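Beta-gamma-crystallin (Geodia cydonium, PDB 4IAU) binds calcium as a sponge beta-gamma-crystallin built of Greek key motifs, although its biological function is not established. Local coordinates at residues L88-F94 against G111-L117; R124-Q128 against L149-A155. All coordinates share one frame; numbering follows the deposited sequence.

Contacts 1 and 2 lie in the C-terminal crystallin domain, their centres about 11 Å apart, and follow one another along the chain: contact 1 closes before contact 2 opens, with strand 115-118 leading into strand 123-126. Contact 1 pairs neighbouring strands 86-89 and 115-118 of a four-stranded antiparallel sheet. Contact 2 lies on a different sheet, where the end of strand 123-126 meets the loop between helix 146-149 and strand 158-161. That loop reaches back to contact 1: Asp154 N meets Val113 O, and Asp154 binds the same calcium ion as Lys90, Gly112 and Ser114. The metal thus joins loops that belong to the two halves of the domain.

Contact 1: residues L88-F94 against G111-L117; sequences LYKHVNF and GGVSSAL. With CA (calcium ion), chain B.
Ser115 OG is gripped twice by the hairpin turn 90-94: it donates to His91 O at 2.7 Å, in the carbonyl plane, and accepts from Phe94 N at 3.0 Å through a more bent bond (140°). With chi1 at 62° the hydroxyl sits between its own backbone N and carbonyl carbon, which brings it under the fold of the turn. Strand 86-89 pairs antiparallel with strand 115-118 through Tyr89 N and Ser115 O, 2.9 Å apart. Facing the same neighbour, Tyr89 O takes a nearly straight bond (170°) from Ser114 N at 2.9 Å and a weak one from Ser115 N, so Ser114 and Ser115 both face Tyr89 in a classic beta bulge. This is the folded hairpin of a crystallin Greek key: Tyr89 and Phe94 hold the two aromatic positions of its signature, and Ser115 pins the turn over the sheet. Phe94 CB lies 3.9 Å above the Tyr89 ring, over its centre, while Leu117 CD2 makes a CH-pi contact with one face of the Phe94 ring, 3.9 Å from the centroid. Ala116 O meets the edge of that same ring, and Ile40 of strand 38-42 touches Tyr89, Phe94 and Leu117 from the other domain. On the sheet's other face, Leu88 CD2 packs on the methyl of Ala116. Within the bulge, Ser114 also serves the metal: its OG binds the calcium ion at 2.4 Å and is also hydrogen-bonded to Asn153 OD1. Lys90 O reaches the metal at 2.3 Å and Gly112 O joins it, so the three closely spaced oxygens are held together by the cation. Water 1, another ligand, donates to Gly111 O.

Contact 2: residues R124-Q128 against L149-A155; sequences RLYEQ and LGVANDA. With CA (calcium ion), chain B.
The carboxylate of Glu127 has protein on one face and water on the other. Ala155 CB sits 3.7 Å from Glu127 CD, almost squarely over that carbon, and on the same side Ala152 N donates to Glu127 OE2 at 2.9 Å. The bond is straight at hydrogen (174°) but meets the oxygen from well out of the carboxylate plane. From the opposite face, water 3 donates to Glu127 OE2 and to Gly150 O. In the crystallin Greek key domain this carboxylate, just past the end of strand 123-126, grips the calcium-bearing loop 150-155. Glu127 reaches the loop with CG anti to the carbonyl carbon (chi1 -68°) and the chain extended beyond it, running past Ala155 to the backbone between Val151 and Ala152. The loop starts where Gly150 ends helix 146-149 in a Schellman motif, then folds into a type II beta turn closed by Ala155 N and Ala152 O, 3.2 Å apart. Asp154, at the third position of that turn, directs OD1 to the calcium ion at 2.4 Å, the ion shared with segments 88-94 and 111-117. Glu127 thus holds the first residue of the turn, Ala152, by that residue's N-H, while Ala155 at the far end rests on the acid. Deeper in the domain, Leu125 CD2 butts against Leu149 CB at 3.7 Å, the two leucines crossing at about a right angle, and Val151 CG1 lies near Leu125 CB. Met159 of strand 158-161 also touches Leu125. At the outer end, water 2 donates to both Glu127 O and Ala155 O, 2.8 Å from each.

Contact 1: residues L88-F94 against G111-L117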
loop_
_atom_site.group_PDB
_atom_site.type_symbol
_atom_site.label_atom_id
_atom_site.label_comp_id
_atom_site.label_asym_id
_atom_site.label_seq_id
_atom_site.Cartn_x
_atom_site.Cartn_y
_atom_site.Cartn_z
ATOM N N LEU A 88 -1.770 -1.526 6.306
ATOM C CA LEU A 88 -1.835 -2.964 6.171
ATOM C C LEU A 88 -2.653 -3.336 4.923
ATOM O O LEU A 88 -3.605 -2.617 4.600
ATOM C CB LEU A 88 -2.475 -3.588 7.395
ATOM C CG LEU A 88 -1.843 -3.169 8.724
ATOM C CD1 LEU A 88 -2.597 -3.873 9.859
ATOM C CD2 LEU A 88 -0.378 -3.497 8.762
ATOM N N TYR A 89 -2.318 -4.450 4.315
ATOM C CA TYR A 89 -2.965 -4.879 3.072
ATOM C C TYR A 89 -3.344 -6.345 3.152
ATOM O O TYR A 89 -2.626 -7.182 3.738
ATOM C CB TYR A 89 -2.018 -4.658 1.896
ATOM C CG TYR A 89 -1.621 -3.234 1.715
ATOM C CD1 TYR A 89 -2.358 -2.372 0.923
ATOM C CD2 TYR A 89 -0.472 -2.706 2.325
ATOM C CE1 TYR A 89 -1.985 -1.035 0.740
ATOM C CE2 TYR A 89 -0.104 -1.394 2.163
ATOM C CZ TYR A 89 -0.870 -0.551 1.367
ATOM O OH TYR A 89 -0.450 0.757 1.239
ATOM N N LYS A 90 -4.491 -6.658 2.558
ATOM C CA LYS A 90 -5.017 -8.031 2.587
ATOM C C LYS A 90 -4.139 -8.989 1.799
ATOM O O LYS A 90 -3.980 -10.140 2.182
ATOM C CB LYS A 90 -6.428 -8.042 2.014
ATOM C CG LYS A 90 -7.082 -9.410 2.045
ATOM C CD LYS A 90 -8.483 -9.410 1.486
ATOM C CE LYS A 90 -9.128 -10.758 1.593
ATOM N NZ LYS A 90 -10.487 -10.741 0.949
ATOM N N HIS A 91 -3.557 -8.565 0.680
ATOM C CA HIS A 91 -2.766 -9.451 -0.170
ATOM C C HIS A 91 -1.278 -9.106 -0.059
ATOM O O HIS A 91 -0.912 -8.006 0.368
ATOM C CB HIS A 91 -3.206 -9.382 -1.599
ATOM C CG HIS A 91 -4.614 -9.714 -1.830
ATOM N ND1 HIS A 91 -5.240 -10.750 -1.190
ATOM C CD2 HIS A 91 -5.521 -9.112 -2.600
ATOM C CE1 HIS A 91 -6.503 -10.782 -1.588
ATOM N NE2 HIS A 91 -6.716 -9.811 -2.452
ATOM N N VAL A 92 -0.470 -10.075 -0.447
ATOM C CA VAL A 92 0.949 -9.797 -0.640
ATOM C C VAL A 92 1.087 -8.646 -1.644
ATOM O O VAL A 92 0.189 -8.319 -2.419
ATOM C CB VAL A 92 1.725 -11.017 -1.109
ATOM C CG1 VAL A 92 1.723 -12.132 -0.062
ATOM C CG2 VAL A 92 1.238 -11.543 -2.479
ATOM N N ASN A 93 2.261 -8.004 -1.618
ATOM C CA ASN A 93 2.579 -6.986 -2.610
ATOM C C ASN A 93 1.540 -5.858 -2.605
ATOM O O ASN A 93 1.198 -5.258 -3.609
ATOM C CB ASN A 93 2.708 -7.549 -4.006
ATOM C CG ASN A 93 3.782 -8.629 -4.082
ATOM O OD1 ASN A 93 4.765 -8.595 -3.355
ATOM N ND2 ASN A 93 3.531 -9.605 -4.944
ATOM N N PHE A 94 1.046 -5.565 -1.399
ATOM C CA PHE A 94 0.225 -4.391 -1.149
ATOM C C PHE A 94 -1.079 -4.448 -1.892
ATOM O O PHE A 94 -1.686 -3.392 -2.206
ATOM C CB PHE A 94 0.989 -3.077 -1.383
ATOM C CG PHE A 94 2.385 -3.201 -0.868
ATOM C CD1 PHE A 94 2.619 -3.459 0.497
ATOM C CD2 PHE A 94 3.484 -3.127 -1.696
ATOM C CE1 PHE A 94 3.886 -3.692 0.961
ATOM C CE2 PHE A 94 4.741 -3.349 -1.234
ATOM C CZ PHE A 94 4.950 -3.638 0.118
ATOM N N GLY A 111 -9.730 -9.529 6.534
ATOM C CA GLY A 111 -9.765 -10.776 5.776
ATOM C C GLY A 111 -8.406 -11.406 5.689
ATOM O O GLY A 111 -8.266 -12.332 4.870
ATOM N N GLY A 112 -7.483 -11.025 6.542
ATOM C CA GLY A 112 -6.189 -11.691 6.659
ATOM C C GLY A 112 -5.075 -10.820 6.090
ATOM O O GLY A 112 -4.922 -10.659 4.870
ATOM N N VAL A 113 -4.274 -10.245 6.962
ATOM C CA VAL A 113 -3.195 -9.344 6.556
ATOM C C VAL A 113 -2.070 -10.140 5.910
ATOM O O VAL A 113 -1.592 -11.115 6.490
ATOM C CB VAL A 113 -2.625 -8.567 7.755
ATOM C CG1 VAL A 113 -1.420 -7.731 7.338
ATOM C CG2 VAL A 113 -3.702 -7.688 8.380
ATOM N N SER A 114 -1.592 -9.680 4.754
ATOM C CA SER A 114 -0.473 -10.293 4.083
ATOM C C SER A 114 0.686 -9.372 3.687
ATOM O O SER A 114 1.700 -9.894 3.245
ATOM C CB SER A 114 -0.933 -11.071 2.839
ATOM O OG SER A 114 -1.889 -12.064 3.187
ATOM N N SER A 115 0.584 -8.063 3.849
ATOM C CA SER A 115 1.716 -7.181 3.613
ATOM C C SER A 115 1.464 -5.857 4.325
ATOM O O SER A 115 0.353 -5.578 4.808
ATOM C CB SER A 115 2.011 -6.970 2.120
ATOM O OG SER A 115 0.918 -6.347 1.448
ATOM N N ALA A 116 2.521 -5.018 4.400
ATOM C CA ALA A 116 2.403 -3.754 5.109
ATOM C C ALA A 116 3.477 -2.782 4.642
ATOM O O ALA A 116 4.582 -3.191 4.295
ATOM C CB ALA A 116 2.549 -3.904 6.614
ATOM N N LEU A 117 3.141 -1.495 4.715
ATOM C CA LEU A 117 4.080 -0.415 4.570
ATOM C C LEU A 117 4.099 0.372 5.870
ATOM O O LEU A 117 3.076 0.920 6.258
ATOM C CB LEU A 117 3.712 0.517 3.402
ATOM C CG LEU A 117 3.817 -0.150 2.043
ATOM C CD1 LEU A 117 3.199 0.743 0.957
ATOM C CD2 LEU A 117 5.265 -0.462 1.694
HETATM CA CA CA B . -4.247 -12.238 3.050
HETATM O O HOH W 1 -6.511 -12.849 2.917
#

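Contact 2: residues R124-Q128 against L149-A155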
loop_
_atom_site.group_PDB
_atom_site.type_symbol
_atom_site.label_atom_id
_atom_site.label_comp_id
_atom_site.label_asym_id
_atom_site.label_seq_id
_atom_site.Cartn_x
_atom_site.Cartn_y
_atom_site.Cartn_z
ATOM N N ARG A 124 4.647 -2.976 17.725
ATOM C CA ARG A 124 4.654 -4.382 18.137
ATOM C C ARG A 124 3.445 -5.053 17.502
ATOM O O ARG A 124 2.329 -4.561 17.542
ATOM C CB ARG A 124 4.568 -4.521 19.675
ATOM C CG ARG A 124 5.792 -4.021 20.368
ATOM C CD ARG A 124 5.920 -4.585 21.764
ATOM N NE ARG A 124 6.571 -5.902 21.501
ATOM C CZ ARG A 124 7.865 -6.158 21.335
ATOM N NH1 ARG A 124 8.815 -5.213 21.408
ATOM N NH2 ARG A 124 8.213 -7.420 21.088
ATOM N N LEU A 125 3.715 -6.197 16.873
ATOM C CA LEU A 125 2.758 -6.923 16.060
ATOM C C LEU A 125 2.383 -8.229 16.773
ATOM O O LEU A 125 3.277 -9.012 17.130
ATOM C CB LEU A 125 3.360 -7.270 14.703
ATOM C CG LEU A 125 3.412 -6.074 13.718
ATOM C CD1 LEU A 125 4.340 -4.967 14.142
ATOM C CD2 LEU A 125 3.798 -6.606 12.351
ATOM N N TYR A 126 1.083 -8.476 16.873
ATOM C CA TYR A 126 0.505 -9.583 17.632
ATOM C C TYR A 126 -0.418 -10.415 16.783
ATOM O O TYR A 126 -1.125 -9.906 15.895
ATOM C CB TYR A 126 -0.308 -9.031 18.811
ATOM C CG TYR A 126 0.424 -8.208 19.790
ATOM C CD1 TYR A 126 0.622 -6.850 19.546
ATOM C CD2 TYR A 126 0.884 -8.724 21.015
ATOM C CE1 TYR A 126 1.295 -6.068 20.484
ATOM C CE2 TYR A 126 1.548 -7.948 21.944
ATOM C CZ TYR A 126 1.754 -6.613 21.667
ATOM O OH TYR A 126 2.386 -5.775 22.536
ATOM N N GLU A 127 -0.478 -11.721 17.057
ATOM C CA GLU A 127 -1.336 -12.681 16.376
ATOM C C GLU A 127 -2.597 -12.974 17.233
ATOM O O GLU A 127 -3.308 -13.915 16.965
ATOM C CB GLU A 127 -0.591 -13.920 16.043
ATOM C CG GLU A 127 0.485 -13.712 14.987
ATOM C CD GLU A 127 1.095 -15.040 14.520
ATOM O OE1 GLU A 127 0.652 -16.124 14.929
ATOM O OE2 GLU A 127 2.072 -14.967 13.768
ATOM N N GLN A 128 -2.849 -12.140 18.230
ATOM C CA GLN A 128 -4.102 -12.120 18.981
ATOM C C GLN A 128 -4.600 -10.713 19.060
ATOM O O GLN A 128 -3.799 -9.770 18.909
ATOM C CB GLN A 128 -3.854 -12.682 20.398
ATOM C CG GLN A 128 -3.521 -14.135 20.421
ATOM C CD GLN A 128 -3.210 -14.631 21.808
ATOM O OE1 GLN A 128 -4.058 -14.528 22.729
ATOM N NE2 GLN A 128 -2.007 -15.172 21.918
ATOM N N LEU A 149 7.162 -9.275 8.179
ATOM C CA LEU A 149 6.642 -8.666 9.435
ATOM C C LEU A 149 6.846 -9.492 10.684
ATOM O O LEU A 149 6.669 -8.931 11.765
ATOM C CB LEU A 149 5.149 -8.393 9.394
ATOM C CG LEU A 149 4.683 -7.407 8.408
ATOM C CD1 LEU A 149 3.152 -7.424 8.161
ATOM C CD2 LEU A 149 5.096 -5.956 8.791
ATOM N N GLY A 150 7.250 -10.699 10.588
ATOM C CA GLY A 150 7.424 -11.553 11.753
ATOM C C GLY A 150 6.162 -12.210 12.139
ATOM O O GLY A 150 6.116 -12.650 13.267
ATOM N N VAL A 151 5.149 -12.315 11.251
ATOM C CA VAL A 151 3.906 -12.986 11.603
ATOM C C VAL A 151 3.565 -14.018 10.543
ATOM O O VAL A 151 3.996 -13.934 9.396
ATOM C CB VAL A 151 2.763 -11.961 11.782
ATOM C CG1 VAL A 151 3.026 -11.110 13.013
ATOM C CG2 VAL A 151 2.543 -11.088 10.548
ATOM N N ALA A 152 2.729 -14.959 10.944
ATOM C CA ALA A 152 2.184 -15.901 9.974
ATOM C C ALA A 152 1.247 -15.151 9.024
ATOM O O ALA A 152 0.650 -14.142 9.329
ATOM C CB ALA A 152 1.464 -17.009 10.722
ATOM N N ASN A 153 1.127 -15.715 7.825
ATOM C CA ASN A 153 0.202 -15.134 6.873
ATOM C C ASN A 153 -1.211 -15.143 7.452
ATOM O O ASN A 153 -1.637 -16.121 8.092
ATOM C CB ASN A 153 0.224 -15.870 5.537
ATOM C CG ASN A 153 -0.546 -15.157 4.472
ATOM O OD1 ASN A 153 -0.343 -13.929 4.293
ATOM N ND2 ASN A 153 -1.413 -15.836 3.767
ATOM N N ASP A 154 -1.950 -14.070 7.230
ATOM C CA ASP A 154 -3.341 -13.924 7.658
ATOM C C ASP A 154 -3.504 -13.927 9.174
ATOM O O ASP A 154 -4.641 -13.972 9.592
ATOM C CB ASP A 154 -4.239 -14.939 6.933
ATOM C CG ASP A 154 -4.257 -14.692 5.444
ATOM O OD1 ASP A 154 -3.972 -13.569 5.008
ATOM O OD2 ASP A 154 -4.650 -15.625 4.674
ATOM N N ALA A 155 -2.502 -13.795 9.951
ATOM C CA ALA A 155 -2.558 -13.902 11.395
ATOM C C ALA A 155 -2.483 -12.624 12.185
ATOM O O ALA A 155 -2.800 -12.629 13.386
ATOM C CB ALA A 155 -1.476 -14.874 11.877
HETATM CA CA CA B . -4.247 -12.238 3.050
HETATM O O HOH W 2 -4.066 -14.913 14.409
HETATM O O HOH W 3 4.181 -13.589 15.372
HETATM O O HOH W 1 -6.511 -12.849 2.917
#